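Local atomic coordinates of acyl-CoA dehydrogenase domain protein Tcur3481 (Thermomonospora curvata, PDB entry 6WY9), a protein that binds FAD, belongs to the acyl-CoA dehydrogenase family and probably helps oxidise acyl-CoA thioesters. Residues Arg277-Cys285 with Ala296-Ala304. Sequence-based numbering, arbitrary orientation.
Sequences RVCLWQAVC and AALVAKWWA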
ATOM      1  N   ARG B 277     -10.222   1.379  15.777  1.00 35.70           N
ATOM      2  CA  ARG B 277     -10.870   1.532  17.070  1.00 37.50           C
ATOM      3  C   ARG B 277     -11.029   2.999  17.461  1.00 35.99           C
ATOM      4  O   ARG B 277     -12.093   3.415  17.925  1.00 38.31           O
ATOM      5  CB  ARG B 277     -10.072   0.740  18.141  1.00 39.74           C
ATOM      6  CG  ARG B 277     -10.665   0.947  19.561  1.00 45.27           C
ATOM      7  CD  ARG B 277     -10.368  -0.200  20.588  1.00 51.56           C
ATOM      8  NE  ARG B 277      -9.133  -0.925  20.353  1.00 56.54           N
ATOM      9  CZ  ARG B 277      -9.056  -2.229  20.063  1.00 61.09           C
ATOM     10  NH1 ARG B 277      -7.877  -2.773  19.897  1.00 60.97           N
ATOM     11  NH2 ARG B 277     -10.148  -2.996  19.943  1.00 64.76           N
ATOM     12  N   VAL B 278      -9.992   3.820  17.304  1.00 34.94           N
ATOM     13  CA  VAL B 278     -10.259   5.202  17.725  1.00 37.60           C
ATOM     14  C   VAL B 278     -11.220   5.902  16.766  1.00 36.05           C
ATOM     15  O   VAL B 278     -11.972   6.792  17.172  1.00 37.15           O
ATOM     16  CB  VAL B 278      -8.955   6.005  17.901  1.00 40.74           C
ATOM     17  CG1 VAL B 278      -8.080   5.340  18.992  1.00 41.35           C
ATOM     18  CG2 VAL B 278      -8.219   6.188  16.544  1.00 38.57           C
ATOM     19  N   CYS B 279     -11.216   5.549  15.484  1.00 35.76           N
ATOM     20  CA  CYS B 279     -12.169   6.221  14.609  1.00 36.71           C
ATOM     21  C   CYS B 279     -13.582   5.719  14.846  1.00 36.22           C
ATOM     22  O   CYS B 279     -14.532   6.477  14.660  1.00 37.89           O
ATOM     23  CB  CYS B 279     -11.815   6.030  13.151  1.00 37.11           C
ATOM     24  SG  CYS B 279     -10.196   6.842  12.671  1.00 41.46           S
ATOM     25  N   LEU B 280     -13.743   4.440  15.173  1.00 36.58           N
ATOM     26  CA  LEU B 280     -15.075   3.956  15.600  1.00 37.69           C
ATOM     27  C   LEU B 280     -15.621   4.799  16.750  1.00 38.73           C
ATOM     28  O   LEU B 280     -16.761   5.290  16.720  1.00 40.38           O
ATOM     29  CB  LEU B 280     -14.972   2.476  16.023  1.00 36.94           C
ATOM     30  CG  LEU B 280     -16.247   1.944  16.731  1.00 40.24           C
ATOM     31  CD1 LEU B 280     -17.429   2.089  15.783  1.00 39.80           C
ATOM     32  CD2 LEU B 280     -16.013   0.460  17.150  1.00 39.95           C
ATOM     33  N   TRP B 281     -14.816   4.983  17.783  1.00 38.49           N
ATOM     34  CA  TRP B 281     -15.368   5.646  18.953  1.00 42.97           C
ATOM     35  C   TRP B 281     -15.564   7.127  18.689  1.00 41.69           C
ATOM     36  O   TRP B 281     -16.481   7.736  19.243  1.00 43.12           O
ATOM     37  CB  TRP B 281     -14.489   5.319  20.166  1.00 46.91           C
ATOM     38  CG  TRP B 281     -14.824   3.868  20.557  1.00 51.88           C
ATOM     39  CD1 TRP B 281     -14.074   2.738  20.297  1.00 51.97           C
ATOM     40  CD2 TRP B 281     -16.063   3.398  21.135  1.00 55.76           C
ATOM     41  NE1 TRP B 281     -14.746   1.613  20.744  1.00 54.92           N
ATOM     42  CE2 TRP B 281     -15.968   1.988  21.246  1.00 58.01           C
ATOM     43  CE3 TRP B 281     -17.225   4.039  21.599  1.00 59.26           C
ATOM     44  CZ2 TRP B 281     -16.991   1.206  21.796  1.00 61.53           C
ATOM     45  CZ3 TRP B 281     -18.244   3.260  22.153  1.00 62.62           C
ATOM     46  CH2 TRP B 281     -18.117   1.857  22.243  1.00 63.80           C
ATOM     47  N   GLN B 282     -14.800   7.697  17.764  1.00 41.21           N
ATOM     48  CA  GLN B 282     -15.094   9.070  17.358  1.00 42.33           C
ATOM     49  C   GLN B 282     -16.453   9.158  16.660  1.00 41.64           C
ATOM     50  O   GLN B 282     -17.196  10.135  16.843  1.00 44.58           O
ATOM     51  CB  GLN B 282     -13.953   9.586  16.464  1.00 41.91           C
ATOM     52  CG  GLN B 282     -14.145  10.997  15.918  1.00 46.42           C
ATOM     53  CD  GLN B 282     -14.196  12.039  17.028  1.00 52.38           C
ATOM     54  OE1 GLN B 282     -13.507  11.923  18.033  1.00 53.51           O
ATOM     55  NE2 GLN B 282     -15.019  13.047  16.848  1.00 55.11           N
ATOM     56  N   ALA B 283     -16.776   8.165  15.817  1.00 40.03           N
ATOM     57  CA  ALA B 283     -18.079   8.163  15.160  1.00 41.19           C
ATOM     58  C   ALA B 283     -19.185   8.057  16.192  1.00 42.47           C
ATOM     59  O   ALA B 283     -20.183   8.776  16.115  1.00 43.91           O
ATOM     60  CB  ALA B 283     -18.168   7.003  14.166  1.00 41.34           C
ATOM     61  N   VAL B 284     -19.003   7.187  17.196  1.00 42.62           N
ATOM     62  CA  VAL B 284     -20.026   7.043  18.244  1.00 46.46           C
ATOM     63  C   VAL B 284     -20.173   8.348  19.003  1.00 49.55           C
ATOM     64  O   VAL B 284     -21.281   8.875  19.169  1.00 50.32           O
ATOM     65  CB  VAL B 284     -19.665   5.874  19.192  1.00 45.14           C
ATOM     66  CG1 VAL B 284     -20.654   5.819  20.392  1.00 46.97           C
ATOM     67  CG2 VAL B 284     -19.590   4.542  18.408  1.00 43.85           C
ATOM     68  N   CYS B 285     -19.049   8.916  19.455  1.00 54.06           N
ATOM     69  CA  CYS B 285     -19.108  10.164  20.200  0.53 57.54           C
ATOM     70  C   CYS B 285     -19.750  11.272  19.372  1.00 58.83           C
ATOM     71  O   CYS B 285     -20.519  12.089  19.898  1.00 61.02           O
ATOM     72  CB  CYS B 285     -17.700  10.543  20.664  0.53 58.71           C
ATOM     73  SG  CYS B 285     -17.118   9.459  22.004  0.53 59.43           S
ATOM     74  N   ALA B 296     -17.609  11.575  10.260  1.00 37.91           N
ATOM     75  CA  ALA B 296     -16.963  10.683  11.214  1.00 40.03           C
ATOM     76  C   ALA B 296     -17.365   9.230  10.956  1.00 40.75           C
ATOM     77  O   ALA B 296     -16.542   8.326  11.090  1.00 39.77           O
ATOM     78  CB  ALA B 296     -17.284  11.105  12.647  1.00 38.79           C
ATOM     79  N   ALA B 297     -18.639   8.995  10.607  1.00 43.03           N
ATOM     80  CA  ALA B 297     -19.104   7.642  10.327  1.00 42.77           C
ATOM     81  C   ALA B 297     -18.429   7.059   9.092  1.00 41.88           C
ATOM     82  O   ALA B 297     -18.060   5.876   9.085  1.00 41.81           O
ATOM     83  CB  ALA B 297     -20.635   7.652  10.184  1.00 43.43           C
ATOM     84  N   LEU B 298     -18.230   7.884   8.044  1.00 39.09           N
ATOM     85  CA  LEU B 298     -17.541   7.433   6.844  1.00 37.82           C
ATOM     86  C   LEU B 298     -16.071   7.141   7.102  1.00 36.01           C
ATOM     87  O   LEU B 298     -15.512   6.227   6.477  1.00 34.13           O
ATOM     88  CB  LEU B 298     -17.685   8.476   5.720  1.00 39.22           C
ATOM     89  CG  LEU B 298     -18.968   8.340   4.872  1.00 41.85           C
ATOM     90  CD1 LEU B 298     -19.214   9.602   4.005  1.00 41.57           C
ATOM     91  CD2 LEU B 298     -18.888   7.050   3.988  1.00 39.51           C
ATOM     92  N   VAL B 299     -15.418   7.924   7.972  1.00 35.50           N
ATOM     93  CA  VAL B 299     -14.041   7.625   8.355  1.00 34.78           C
ATOM     94  C   VAL B 299     -13.987   6.283   9.080  1.00 35.94           C
ATOM     95  O   VAL B 299     -13.143   5.434   8.776  1.00 35.27           O
ATOM     96  CB  VAL B 299     -13.434   8.758   9.223  1.00 35.84           C
ATOM     97  CG1 VAL B 299     -12.131   8.309   9.879  1.00 33.13           C
ATOM     98  CG2 VAL B 299     -13.136  10.015   8.375  1.00 34.70           C
ATOM     99  N   ALA B 300     -14.886   6.070  10.048  1.00 36.18           N
ATOM    100  CA  ALA B 300     -14.871   4.766  10.715  1.00 36.55           C
ATOM    101  C   ALA B 300     -15.110   3.653   9.704  1.00 34.70           C
ATOM    102  O   ALA B 300     -14.429   2.627   9.728  1.00 35.44           O
ATOM    103  CB  ALA B 300     -15.912   4.717  11.829  1.00 37.39           C
ATOM    104  N   LYS B 301     -16.054   3.856   8.788  1.00 36.77           N
ATOM    105  CA  LYS B 301     -16.388   2.826   7.797  1.00 35.42           C
ATOM    106  C   LYS B 301     -15.246   2.591   6.816  1.00 36.84           C
ATOM    107  O   LYS B 301     -14.987   1.443   6.411  1.00 35.79           O
ATOM    108  CB  LYS B 301     -17.682   3.235   7.059  1.00 38.46           C
ATOM    109  CG  LYS B 301     -18.181   2.229   6.000  1.00 40.14           C
ATOM    110  CD  LYS B 301     -18.390   0.825   6.638  1.00 43.89           C
ATOM    111  CE  LYS B 301     -19.265  -0.070   5.727  1.00 47.57           C
ATOM    112  NZ  LYS B 301     -18.845  -0.043   4.277  1.00 49.75           N
ATOM    113  N   TRP B 302     -14.554   3.661   6.382  1.00 34.82           N
ATOM    114  CA  TRP B 302     -13.422   3.441   5.480  1.00 33.21           C
ATOM    115  C   TRP B 302     -12.326   2.624   6.162  1.00 33.72           C
ATOM    116  O   TRP B 302     -11.744   1.714   5.550  1.00 34.21           O
ATOM    117  CB  TRP B 302     -12.842   4.778   4.973  1.00 32.94           C
ATOM    118  CG  TRP B 302     -11.594   4.530   4.131  1.00 33.75           C
ATOM    119  CD1 TRP B 302     -11.567   4.181   2.812  1.00 34.52           C
ATOM    120  CD2 TRP B 302     -10.223   4.571   4.565  1.00 33.93           C
ATOM    121  NE1 TRP B 302     -10.271   4.022   2.375  1.00 35.46           N
ATOM    122  CE2 TRP B 302      -9.420   4.268   3.432  1.00 33.83           C
ATOM    123  CE3 TRP B 302      -9.592   4.865   5.794  1.00 33.05           C
ATOM    124  CZ2 TRP B 302      -8.021   4.248   3.476  1.00 32.79           C
ATOM    125  CZ3 TRP B 302      -8.175   4.827   5.844  1.00 34.90           C
ATOM    126  CH2 TRP B 302      -7.413   4.493   4.689  1.00 34.35           C
ATOM    127  N   TRP B 303     -12.005   2.950   7.421  1.00 33.13           N
ATOM    128  CA  TRP B 303     -11.028   2.139   8.164  1.00 34.74           C
ATOM    129  C   TRP B 303     -11.464   0.674   8.226  1.00 34.90           C
ATOM    130  O   TRP B 303     -10.641  -0.231   8.041  1.00 35.45           O
ATOM    131  CB  TRP B 303     -10.826   2.708   9.574  1.00 33.95           C
ATOM    132  CG  TRP B 303      -9.719   3.707   9.587  1.00 34.42           C
ATOM    133  CD1 TRP B 303      -9.837   5.076   9.671  1.00 35.51           C
ATOM    134  CD2 TRP B 303      -8.336   3.430   9.388  1.00 33.48           C
ATOM    135  NE1 TRP B 303      -8.602   5.658   9.577  1.00 35.14           N
ATOM    136  CE2 TRP B 303      -7.656   4.670   9.404  1.00 35.31           C
ATOM    137  CE3 TRP B 303      -7.594   2.243   9.222  1.00 33.63           C
ATOM    138  CZ2 TRP B 303      -6.269   4.774   9.257  1.00 34.78           C
ATOM    139  CZ3 TRP B 303      -6.203   2.326   9.098  1.00 34.30           C
ATOM    140  CH2 TRP B 303      -5.539   3.597   9.120  1.00 35.45           C
ATOM    141  N   ALA B 304     -12.764   0.435   8.474  1.00 35.10           N
ATOM    142  CA  ALA B 304     -13.308  -0.927   8.438  1.00 35.90           C
ATOM    143  C   ALA B 304     -13.097  -1.560   7.075  1.00 37.42           C
ATOM    144  O   ALA B 304     -12.704  -2.733   6.977  1.00 38.41           O
ATOM    145  CB  ALA B 304     -14.821  -0.909   8.752  1.00 34.24           C
TER
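C279, L280 and A283 on helix 277-285 meet A296, A300 and W303 on helix 296-304 where the two short segments run close to antiparallel, at 154°, with their axes 8.1 Å apart at closest approach. Small residues let them come so near: the CA atoms of A283 and A296 lie 4.8 Å apart. The A283 methyl points at the other backbone, its CB 3.7 Å from A296 O and 4.0 Å from A300 CB. In return A300 CB sits against the turn at C279 and L280, 3.6 Å from C279 O, a carbonyl already used by the N-H of A283 inside its own helix. This is an antiparallel helical hairpin with alanines at the interface, formed by helices 260-288 and 295-319 in the all-helical C-terminal domain of the acyl-CoA dehydrogenase fold; helix 215-248 adds T225, which touches both A283 and A297. On the side facing a partner protein, C279 carries the contact. With SG anti to its carbonyl carbon (chi1 -65°), the sulfur reaches V299 CG1 and approaches W303 at the pyrrole end of the indole, 3.5 Å from CD1. Seen from the centroid of the five-membered ring, SG lies 47° off the normal, an oblique sulfur-aromatic contact. V299 CG1 also reaches the indole, in plane at its edge, while W302 CZ3 lies over one face. NE1 hydrogen-bonds to the backbone of a neighbouring chain, a different protein, which also packs acidic side chains on C279 and V299.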